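Local coordinates for Amy13K (Eubacterium rectale DSM 17629, PDB 6B3P), which binds starch-derived maltooligosaccharides through family 26 carbohydrate-binding modules and probably holds the parent surface-anchored alpha-amylase on starch in the human gut, at residues 1-6 with 73-78; 17-22 with 49-54; 33-38 with 59-64. All blocks are in the same frame, centred on the assembly; numbering follows the deposited sequence.

Interaction 1 of 3, residues 1-6 with 73-78; sequences MDLTIN and VTLSTK. With EDO (1,2-ethanediol), chain M.
Met1, Leu3 and Ile5 meet Leu75 and Thr77 in a buried, mostly apolar side-chain contact between the first strand of the chain, 2-8, and the end of strand 73-75, an outermost strand of the same sheet. No hydrogen bond crosses; the nearest CA atoms, Met1 CA and Thr77 CA, are 8.7 Å apart. Leu75 supplies one methyl for two partners: its CD1 lies 4.2 Å from Ile5 CD1 and 4.3 Å from Leu3 CD2, so it sits against both residues from one side of strand 2-8. Farther along, the Met1 chain bends at its last torsion (chi3 -76°) and crosses the Thr77 side chain at about a right angle, bringing SD to 3.7 Å from Thr77 CB and CE to 4.0 Å from Thr77 CG2. While the carbon side of Thr77 faces the methionine, its OG1 is hydrogen-bonded to the carbonyl oxygen of Thr55. An inverse gamma turn centred on Ser76 separates Leu75 from Thr77, and both point their CB toward 1-6. Leu59 of strand 57-62 also touches Ile5 and Leu75. Apolar residues meeting across the inside of a strongly curved sheet are typical of the beta-sandwich fold of starch-binding modules.

Interaction 2 of 3, residues 17-22 with 49-54; sequences AYIYKE and LTLDNS. With GLC (alpha-D-glucopyranose), chain C; GLC (alpha-D-glucopyranose), chain B; GLC (alpha-D-glucopyranose), chain D; FMT (formic acid), chain V.
Ile19 joins Leu49 and Leu51 inside the beta-sandwich of this starch-binding module, while the tyrosines before and after it in strand 16-20 serve the glycan site. The apolar contact is small. Ile19 CD1 and Leu49 CD2 meet tip to tip at 3.9 Å; with CG1 beside its own backbone N (chi1 -62°), the isoleucine sends CD1 to Leu49 and leaves CG2 on the side of Leu51. Leu3 of strand 2-8 packs on both Ile19 and Leu51.

Sugar contact over a ring face falls to Tyr20. One face of its ring carries the glucose of chain C, whose O5 stands 3.7 Å above the ring plane, offset toward the rim, with C6 over the same ring. Formic acid, probably from the crystallisation liquor, lies at the ring edge.

Tyr20 OH is hydrogen-bonded to Asp72 OD2, and Glu22 N donates to the formic acid. Asp52 OD1 accepts both Ser54 OG and, in an Asx turn, Ser54 N, the latter from well above the carboxylate plane. At the glycan, Tyr18, whose ring meets Trp30 edge-to-face, places its OH 2.5 Å from O6 of the chain C glucose, a hydrogen bond lying in the ring plane.

Interaction 3 of 3, residues 33-38 with 59-64; sequences KTMTAT and LILNDD. With GLC (alpha-D-glucopyranose), chain C; FMT (formic acid), chain S.
In the starch-binding beta-sandwich, strands 33-37 and 57-62 flank strand 16-20, and past it Leu61 of strand 57-62 and Asp64 of the turn after it meet Met35 and Thr34; Ile60 belongs to the sugar pocket. Ile60 CD1 lies 3.8 Å from C1 of the chain C glucose. Inside, Met35 bends at its last torsion (chi3 73°) and crosses Leu61 at about a right angle, with SD 3.8 Å from Leu61 CD2. Tyr7 of strand 2-8 touches both side chains.

Nearer the surface, the Thr34 and Asp64 side chains also cross at about a right angle. Thr34 OG1 is 3.1 Å from Asp64 OD2, and a water ties the two together: it accepts from Thr34 OG1 at 3.0 Å and donates to Asp64 OD1 at 2.8 Å. An alanine at Asp64 would remove the carboxylate, and the water would probably lose its acceptor there and Thr34 its bridge to the turn. Asp14 brings a second carboxylate close to OD2, which is likely to raise the proton affinity of the pair.

The turn that presents Asp64 is an Asx turn: Asn62 OD1 accepts Asp64 N at 2.7 Å, in the carbonyl plane and on a lone pair.

All three contacts belong to the first starch-binding module and its curved mixed sheet. Along the chain, interactions 2 and 3 interlock, their segments alternating, and both are nested inside the loop closed by interaction 1. The centres of interactions 1 and 2 are about 8 Å apart; interaction 3 lies about 14 Å from each. Strand 2-8 pairs with 44-50, with a probable hydrogen bond from Leu3 N to Leu49 O, and 57-62 pairs with both 16-20 and 73-75. Leu59 carries the apolar interior onward by touching Ile5, Leu75 and Ala17. On the outer side, Tyr20 and Ile60 pack together and meet the same glucose, so interactions 2 and 3 join the sugar-binding surface to the core.

Interaction 1 of 3, residues 1-6 with 73-78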
loop_
_atom_site.group_PDB
_atom_site.type_symbol
_atom_site.label_atom_id
_atom_site.label_comp_id
_atom_site.label_asym_id
_atom_site.label_seq_id
_atom_site.Cartn_x
_atom_site.Cartn_y
_atom_site.Cartn_z
ATOM N N MET A 1 5.803 -10.312 6.704
ATOM C CA MET A 1 5.790 -8.888 7.144
ATOM C C MET A 1 5.671 -7.997 5.925
ATOM O O MET A 1 6.037 -8.401 4.825
ATOM C CB MET A 1 7.055 -8.540 7.930
ATOM C CG MET A 1 8.345 -8.719 7.147
ATOM S SD MET A 1 9.764 -7.966 7.960
ATOM C CE MET A 1 9.473 -6.245 7.598
ATOM N N ASP A 2 5.171 -6.782 6.125
ATOM C CA ASP A 2 5.004 -5.847 5.020
ATOM C C ASP A 2 6.268 -5.027 4.816
ATOM O O ASP A 2 6.676 -4.258 5.687
ATOM C CB ASP A 2 3.810 -4.925 5.264
ATOM C CG ASP A 2 2.546 -5.689 5.596
ATOM O OD1 ASP A 2 1.857 -6.130 4.653
ATOM O OD2 ASP A 2 2.243 -5.854 6.796
ATOM N N LEU A 3 6.877 -5.205 3.649
ATOM C CA LEU A 3 8.065 -4.461 3.260
ATOM C C LEU A 3 7.690 -3.412 2.229
ATOM O O LEU A 3 6.899 -3.673 1.323
ATOM C CB LEU A 3 9.135 -5.397 2.692
ATOM C CG LEU A 3 10.399 -4.732 2.137
ATOM C CD1 LEU A 3 11.220 -4.119 3.254
ATOM C CD2 LEU A 3 11.223 -5.740 1.359
ATOM N N THR A 4 8.256 -2.222 2.383
ATOM C CA THR A 4 8.125 -1.170 1.385
ATOM C C THR A 4 9.492 -0.543 1.172
ATOM O O THR A 4 10.180 -0.206 2.132
ATOM C CB THR A 4 7.112 -0.088 1.810
ATOM O OG1 THR A 4 5.847 -0.700 2.089
ATOM C CG2 THR A 4 6.938 0.958 0.710
ATOM N N ILE A 5 9.889 -0.408 -0.088
ATOM C CA ILE A 5 11.149 0.237 -0.427
ATOM C C ILE A 5 10.906 1.360 -1.422
ATOM O O ILE A 5 10.330 1.139 -2.486
ATOM C CB ILE A 5 12.163 -0.759 -1.020
ATOM C CG1 ILE A 5 12.480 -1.859 -0.004
ATOM C CG2 ILE A 5 13.450 -0.035 -1.417
ATOM C CD1 ILE A 5 13.296 -3.010 -0.567
ATOM N N ASN A 6 11.346 2.560 -1.057
ATOM C CA ASN A 6 11.310 3.706 -1.949
ATOM C C ASN A 6 12.731 4.061 -2.361
ATOM O O ASN A 6 13.627 4.130 -1.520
ATOM C CB ASN A 6 10.635 4.903 -1.279
ATOM C CG ASN A 6 9.347 4.526 -0.577
ATOM O OD1 ASN A 6 8.303 4.377 -1.210
ATOM N ND2 ASN A 6 9.414 4.378 0.742
ATOM N N VAL A 73 22.996 -3.897 0.180
ATOM C CA VAL A 73 22.789 -3.397 1.539
ATOM C C VAL A 73 21.883 -4.348 2.320
ATOM O O VAL A 73 21.019 -5.014 1.745
ATOM C CB VAL A 73 22.177 -1.980 1.559
ATOM C CG1 VAL A 73 23.109 -0.990 0.873
ATOM C CG2 VAL A 73 20.793 -1.963 0.913
ATOM N N THR A 74 22.087 -4.396 3.633
ATOM C CA THR A 74 21.348 -5.304 4.503
ATOM C C THR A 74 20.034 -4.695 4.982
ATOM O O THR A 74 19.996 -3.554 5.442
ATOM C CB THR A 74 22.189 -5.699 5.743
ATOM O OG1 THR A 74 23.370 -6.392 5.323
ATOM C CG2 THR A 74 21.393 -6.595 6.691
ATOM N N LEU A 75 18.962 -5.470 4.861
ATOM C CA LEU A 75 17.681 -5.133 5.466
ATOM C C LEU A 75 17.517 -5.962 6.739
ATOM O O LEU A 75 17.243 -7.161 6.678
ATOM C CB LEU A 75 16.528 -5.400 4.496
ATOM C CG LEU A 75 16.653 -4.824 3.083
ATOM C CD1 LEU A 75 15.418 -5.193 2.268
ATOM C CD2 LEU A 75 16.868 -3.312 3.105
ATOM N N SER A 76 17.697 -5.324 7.891
ATOM C CA SER A 76 17.652 -6.025 9.170
ATOM C C SER A 76 16.207 -6.248 9.605
ATOM O O SER A 76 15.718 -5.607 10.536
ATOM C CB SER A 76 18.425 -5.241 10.232
ATOM O OG SER A 76 19.786 -5.095 9.861
ATOM N N THR A 77 15.540 -7.180 8.930
ATOM C CA THR A 77 14.100 -7.383 9.079
ATOM C C THR A 77 13.705 -8.454 10.097
ATOM O O THR A 77 12.522 -8.595 10.410
ATOM C CB THR A 77 13.469 -7.778 7.733
ATOM O OG1 THR A 77 14.273 -8.786 7.111
ATOM C CG2 THR A 77 13.366 -6.576 6.814
ATOM N N LYS A 78 14.672 -9.214 10.601
ATOM C CA LYS A 78 14.349 -10.351 11.463
ATOM C C LYS A 78 13.490 -9.947 12.659
ATOM O O LYS A 78 13.861 -9.072 13.440
ATOM C CB LYS A 78 15.619 -11.037 11.963
ATOM C CG LYS A 78 15.327 -12.289 12.784
ATOM C CD LYS A 78 16.589 -13.014 13.206
ATOM C CE LYS A 78 16.247 -14.307 13.932
ATOM N NZ LYS A 78 17.453 -15.031 14.411
HETATM C C1 EDO M . 12.885 -6.440 16.854
HETATM O O1 EDO M . 12.962 -6.248 18.273
HETATM C C2 EDO M . 12.721 -7.923 16.539
HETATM O O2 EDO M . 13.994 -8.478 16.176
#

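Interaction 2 of 3, residues 17-22 with 49-54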
loop_
_atom_site.group_PDB
_atom_site.type_symbol
_atom_site.label_atom_id
_atom_site.label_comp_id
_atom_site.label_asym_id
_atom_site.label_seq_id
_atom_site.Cartn_x
_atom_site.Cartn_y
_atom_site.Cartn_z
ATOM N N ALA A 17 14.049 -4.012 -7.468
ATOM C CA ALA A 17 14.668 -4.391 -6.205
ATOM C C ALA A 17 14.831 -5.905 -6.150
ATOM O O ALA A 17 13.846 -6.645 -6.225
ATOM C CB ALA A 17 13.833 -3.896 -5.028
ATOM N N TYR A 18 16.076 -6.356 -6.028
ATOM C CA TYR A 18 16.381 -7.771 -5.860
ATOM C C TYR A 18 16.702 -8.037 -4.397
ATOM O O TYR A 18 17.583 -7.401 -3.817
ATOM C CB TYR A 18 17.548 -8.190 -6.756
ATOM C CG TYR A 18 17.939 -9.642 -6.615
ATOM C CD1 TYR A 18 17.132 -10.651 -7.122
ATOM C CD2 TYR A 18 19.121 -10.004 -5.986
ATOM C CE1 TYR A 18 17.488 -11.980 -7.000
ATOM C CE2 TYR A 18 19.485 -11.329 -5.857
ATOM C CZ TYR A 18 18.666 -12.312 -6.365
ATOM O OH TYR A 18 19.027 -13.633 -6.242
ATOM N N ILE A 19 15.975 -8.981 -3.809
ATOM C CA ILE A 19 16.086 -9.282 -2.388
ATOM C C ILE A 19 16.443 -10.751 -2.224
ATOM O O ILE A 19 15.866 -11.605 -2.898
ATOM C CB ILE A 19 14.771 -8.957 -1.643
ATOM C CG1 ILE A 19 14.465 -7.459 -1.757
ATOM C CG2 ILE A 19 14.851 -9.379 -0.171
ATOM C CD1 ILE A 19 13.061 -7.080 -1.349
ATOM N N TYR A 20 17.396 -11.050 -1.345
ATOM C CA TYR A 20 17.839 -12.431 -1.193
ATOM C C TYR A 20 18.378 -12.790 0.188
ATOM O O TYR A 20 18.931 -11.948 0.900
ATOM C CB TYR A 20 18.911 -12.754 -2.239
ATOM C CG TYR A 20 20.240 -12.055 -2.024
ATOM C CD1 TYR A 20 21.233 -12.630 -1.237
ATOM C CD2 TYR A 20 20.511 -10.832 -2.621
ATOM C CE1 TYR A 20 22.448 -12.004 -1.048
ATOM C CE2 TYR A 20 21.726 -10.198 -2.436
ATOM C CZ TYR A 20 22.693 -10.791 -1.648
ATOM O OH TYR A 20 23.912 -10.180 -1.445
ATOM N N LYS A 21 18.202 -14.061 0.545
ATOM C CA LYS A 21 18.772 -14.639 1.759
ATOM C C LYS A 21 18.910 -16.152 1.593
ATOM O O LYS A 21 17.915 -16.853 1.433
ATOM C CB LYS A 21 17.908 -14.317 2.980
ATOM C CG LYS A 21 18.441 -14.891 4.291
ATOM C CD LYS A 21 19.790 -14.288 4.680
ATOM C CE LYS A 21 20.198 -14.715 6.085
ATOM N NZ LYS A 21 21.563 -14.253 6.465
ATOM N N GLU A 22 20.147 -16.645 1.639
ATOM C CA GLU A 22 20.434 -18.075 1.501
ATOM C C GLU A 22 19.723 -18.698 0.298
ATOM O O GLU A 22 19.109 -19.761 0.410
ATOM C CB GLU A 22 20.043 -18.821 2.782
ATOM C CG GLU A 22 20.791 -18.362 4.032
ATOM C CD GLU A 22 22.284 -18.639 3.972
ATOM O OE1 GLU A 22 22.715 -19.398 3.080
ATOM O OE2 GLU A 22 23.028 -18.098 4.817
ATOM N N LEU A 49 6.156 -5.591 -0.806
ATOM C CA LEU A 49 6.393 -7.024 -0.752
ATOM C C LEU A 49 6.002 -7.592 0.600
ATOM O O LEU A 49 6.113 -6.921 1.626
ATOM C CB LEU A 49 7.867 -7.333 -1.033
ATOM C CG LEU A 49 8.200 -8.771 -1.441
ATOM C CD1 LEU A 49 7.726 -9.057 -2.862
ATOM C CD2 LEU A 49 9.693 -9.028 -1.309
ATOM N N THR A 50 5.528 -8.833 0.579
ATOM C CA THR A 50 5.344 -9.613 1.791
ATOM C C THR A 50 6.519 -10.562 1.893
ATOM O O THR A 50 6.793 -11.309 0.953
ATOM C CB THR A 50 4.029 -10.421 1.785
ATOM O OG1 THR A 50 2.913 -9.532 1.659
ATOM C CG2 THR A 50 3.890 -11.240 3.075
ATOM N N LEU A 51 7.227 -10.530 3.017
ATOM C CA LEU A 51 8.269 -11.519 3.239
ATOM C C LEU A 51 8.318 -12.073 4.655
ATOM O O LEU A 51 7.751 -11.525 5.601
ATOM C CB LEU A 51 9.645 -10.954 2.863
ATOM C CG LEU A 51 10.154 -9.616 3.394
ATOM C CD1 LEU A 51 10.728 -9.717 4.793
ATOM C CD2 LEU A 51 11.224 -9.122 2.447
ATOM N N ASP A 52 9.017 -13.196 4.746
ATOM C CA ASP A 52 9.173 -13.974 5.961
ATOM C C ASP A 52 10.183 -13.322 6.901
ATOM O O ASP A 52 11.368 -13.235 6.584
ATOM C CB ASP A 52 9.604 -15.394 5.576
ATOM C CG ASP A 52 9.948 -16.256 6.768
ATOM O OD1 ASP A 52 9.527 -15.931 7.896
ATOM O OD2 ASP A 52 10.636 -17.277 6.564
ATOM N N ASN A 53 9.710 -12.876 8.064
ATOM C CA ASN A 53 10.560 -12.157 9.014
ATOM C C ASN A 53 11.431 -13.083 9.858
ATOM O O ASN A 53 11.971 -12.667 10.880
ATOM C CB ASN A 53 9.708 -11.270 9.934
ATOM C CG ASN A 53 8.938 -12.061 10.989
ATOM O OD1 ASN A 53 8.858 -13.288 10.939
ATOM N ND2 ASN A 53 8.335 -11.344 11.934
ATOM N N SER A 54 11.562 -14.336 9.434
ATOM C CA SER A 54 12.430 -15.278 10.127
ATOM C C SER A 54 13.888 -14.844 10.019
ATOM O O SER A 54 14.716 -15.231 10.844
ATOM C CB SER A 54 12.265 -16.690 9.558
ATOM O OG SER A 54 10.932 -17.148 9.700
HETATM C C1 GLC C . 23.483 -11.548 -6.090
HETATM C C2 GLC C . 24.711 -11.195 -5.293
HETATM C C3 GLC C . 25.409 -12.430 -4.755
HETATM C C4 GLC C . 24.408 -13.344 -4.064
HETATM C C5 GLC C . 23.194 -13.585 -4.944
HETATM C C6 GLC C . 22.111 -14.446 -4.303
HETATM O O2 GLC C . 25.536 -10.437 -6.116
HETATM O O3 GLC C . 26.454 -12.074 -3.905
HETATM O O4 GLC C . 25.075 -14.543 -3.740
HETATM O O5 GLC C . 22.646 -12.353 -5.305
HETATM O O6 GLC C . 21.016 -14.708 -5.136
HETATM C C1 GLC B . 25.491 -14.657 -2.389
HETATM C C2 GLC B . 26.864 -15.278 -2.320
HETATM C C3 GLC B . 26.800 -16.766 -2.644
HETATM C C4 GLC B . 25.776 -17.472 -1.778
HETATM C C5 GLC B . 24.454 -16.735 -1.877
HETATM C C6 GLC B . 23.404 -17.280 -0.932
HETATM O O2 GLC B . 27.746 -14.634 -3.184
HETATM O O3 GLC B . 28.073 -17.312 -2.469
HETATM O O4 GLC B . 25.691 -18.876 -2.084
HETATM O O5 GLC B . 24.625 -15.384 -1.552
HETATM O O6 GLC B . 22.315 -16.411 -0.836
HETATM C C1 GLC D . 22.923 -11.311 -11.305
HETATM C C2 GLC D . 23.414 -10.115 -10.515
HETATM C C3 GLC D . 24.079 -10.611 -9.241
HETATM C C4 GLC D . 23.168 -11.542 -8.464
HETATM C C5 GLC D . 22.650 -12.640 -9.363
HETATM C C6 GLC D . 21.677 -13.512 -8.586
HETATM O O2 GLC D . 24.271 -9.313 -11.295
HETATM O O3 GLC D . 24.440 -9.545 -8.423
HETATM O O4 GLC D . 23.851 -12.074 -7.357
HETATM O O5 GLC D . 22.051 -12.065 -10.482
HETATM O O6 GLC D . 21.011 -14.462 -9.362
HETATM C C FMT V . 23.147 -14.526 1.471
HETATM O O1 FMT V . 21.997 -14.431 1.833
HETATM O O2 FMT V . 23.889 -15.375 1.943
#

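Interaction 3 of 3, residues 33-38 with 59-64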
loop_
_atom_site.group_PDB
_atom_site.type_symbol
_atom_site.label_atom_id
_atom_site.label_comp_id
_atom_site.label_asym_id
_atom_site.label_seq_id
_atom_site.Cartn_x
_atom_site.Cartn_y
_atom_site.Cartn_z
ATOM N N LYS A 33 11.926 -7.427 -8.352
ATOM C CA LYS A 33 10.625 -6.810 -8.589
ATOM C C LYS A 33 10.742 -5.366 -9.063
ATOM O O LYS A 33 11.387 -4.536 -8.422
ATOM C CB LYS A 33 9.777 -6.863 -7.320
ATOM C CG LYS A 33 8.348 -6.415 -7.538
ATOM C CD LYS A 33 7.480 -6.703 -6.332
ATOM C CE LYS A 33 6.028 -6.352 -6.607
ATOM N NZ LYS A 33 5.168 -6.539 -5.408
ATOM N N THR A 34 10.096 -5.074 -10.188
ATOM C CA THR A 34 10.099 -3.728 -10.755
ATOM C C THR A 34 9.440 -2.745 -9.798
ATOM O O THR A 34 8.384 -3.029 -9.231
ATOM C CB THR A 34 9.365 -3.678 -12.115
ATOM O OG1 THR A 34 9.962 -4.615 -13.019
ATOM C CG2 THR A 34 9.427 -2.273 -12.727
ATOM N N MET A 35 10.077 -1.593 -9.623
ATOM C CA MET A 35 9.559 -0.542 -8.758
ATOM C C MET A 35 8.770 0.466 -9.585
ATOM O O MET A 35 9.238 0.936 -10.623
ATOM C CB MET A 35 10.704 0.144 -8.013
ATOM C CG MET A 35 11.649 -0.831 -7.330
ATOM S SD MET A 35 13.007 -0.043 -6.452
ATOM C CE MET A 35 12.155 0.623 -5.026
ATOM N N THR A 36 7.569 0.790 -9.115
ATOM C CA THR A 36 6.660 1.667 -9.847
ATOM C C THR A 36 6.852 3.115 -9.418
ATOM O O THR A 36 7.137 3.391 -8.253
ATOM C CB THR A 36 5.186 1.256 -9.627
ATOM O OG1 THR A 36 5.024 -0.132 -9.942
ATOM C CG2 THR A 36 4.244 2.086 -10.498
ATOM N N ALA A 37 6.703 4.033 -10.371
ATOM C CA ALA A 37 6.796 5.465 -10.096
ATOM C C ALA A 37 5.924 5.843 -8.906
ATOM O O ALA A 37 4.726 5.562 -8.885
ATOM C CB ALA A 37 6.395 6.273 -11.327
ATOM N N THR A 38 6.540 6.475 -7.915
ATOM C CA THR A 38 5.861 6.815 -6.673
ATOM C C THR A 38 4.857 7.943 -6.882
ATOM O O THR A 38 5.208 9.008 -7.391
ATOM C CB THR A 38 6.874 7.230 -5.588
ATOM O OG1 THR A 38 7.891 6.228 -5.475
ATOM C CG2 THR A 38 6.186 7.410 -4.247
ATOM N N LEU A 59 19.583 -6.425 -0.061
ATOM C CA LEU A 59 18.899 -5.716 -1.136
ATOM C C LEU A 59 19.901 -5.248 -2.184
ATOM O O LEU A 59 20.936 -4.672 -1.851
ATOM C CB LEU A 59 18.121 -4.519 -0.580
ATOM C CG LEU A 59 17.633 -3.480 -1.598
ATOM C CD1 LEU A 59 16.510 -4.039 -2.463
ATOM C CD2 LEU A 59 17.200 -2.201 -0.897
ATOM N N ILE A 60 19.584 -5.506 -3.448
ATOM C CA ILE A 60 20.329 -4.934 -4.562
ATOM C C ILE A 60 19.378 -4.151 -5.456
ATOM O O ILE A 60 18.507 -4.726 -6.110
ATOM C CB ILE A 60 21.052 -6.013 -5.395
ATOM C CG1 ILE A 60 22.136 -6.687 -4.551
ATOM C CG2 ILE A 60 21.682 -5.395 -6.649
ATOM C CD1 ILE A 60 22.782 -7.888 -5.218
ATOM N N LEU A 61 19.544 -2.833 -5.459
ATOM C CA LEU A 61 18.818 -1.966 -6.375
ATOM C C LEU A 61 19.530 -1.979 -7.727
ATOM O O LEU A 61 20.758 -1.940 -7.789
ATOM C CB LEU A 61 18.724 -0.547 -5.811
ATOM C CG LEU A 61 17.905 -0.413 -4.523
ATOM C CD1 LEU A 61 18.206 0.903 -3.820
ATOM C CD2 LEU A 61 16.416 -0.530 -4.824
ATOM N N ASN A 62 18.753 -2.041 -8.803
ATOM C CA ASN A 62 19.303 -2.230 -10.144
ATOM C C ASN A 62 18.404 -1.590 -11.201
ATOM O O ASN A 62 17.300 -1.149 -10.887
ATOM C CB ASN A 62 19.488 -3.725 -10.427
ATOM C CG ASN A 62 18.181 -4.494 -10.390
ATOM O OD1 ASN A 62 17.313 -4.300 -11.238
ATOM N ND2 ASN A 62 18.040 -5.386 -9.408
ATOM N N ASP A 63 18.869 -1.541 -12.449
ATOM C CA ASP A 63 18.077 -0.952 -13.529
ATOM C C ASP A 63 17.273 -2.015 -14.278
ATOM O O ASP A 63 17.144 -1.967 -15.502
ATOM C CB ASP A 63 18.972 -0.164 -14.499
ATOM C CG ASP A 63 20.052 -1.015 -15.145
ATOM O OD1 ASP A 63 20.106 -2.237 -14.900
ATOM O OD2 ASP A 63 20.854 -0.445 -15.915
ATOM N N ASP A 64 16.744 -2.973 -13.522
ATOM C CA ASP A 64 15.772 -3.941 -14.029
ATOM C C ASP A 64 16.310 -4.806 -15.172
ATOM O O ASP A 64 15.616 -5.039 -16.163
ATOM C CB ASP A 64 14.501 -3.211 -14.480
ATOM C CG ASP A 64 13.264 -4.103 -14.450
ATOM O OD1 ASP A 64 13.352 -5.255 -13.976
ATOM O OD2 ASP A 64 12.187 -3.641 -14.884
HETATM C C1 GLC C . 23.483 -11.548 -6.090
HETATM C C2 GLC C . 24.711 -11.195 -5.293
HETATM C C3 GLC C . 25.409 -12.430 -4.755
HETATM C C4 GLC C . 24.408 -13.344 -4.064
HETATM C C5 GLC C . 23.194 -13.585 -4.944
HETATM C C6 GLC C . 22.111 -14.446 -4.303
HETATM O O2 GLC C . 25.536 -10.437 -6.116
HETATM O O3 GLC C . 26.454 -12.074 -3.905
HETATM O O4 GLC C . 25.075 -14.543 -3.740
HETATM O O5 GLC C . 22.646 -12.353 -5.305
HETATM O O6 GLC C . 21.016 -14.708 -5.136
HETATM C C FMT S . 4.407 -2.760 -5.991
HETATM O O1 FMT S . 5.302 -3.423 -5.492
HETATM O O2 FMT S . 3.602 -2.155 -5.292
HETATM O O HOH W 1 11.632 -7.141 -12.901
#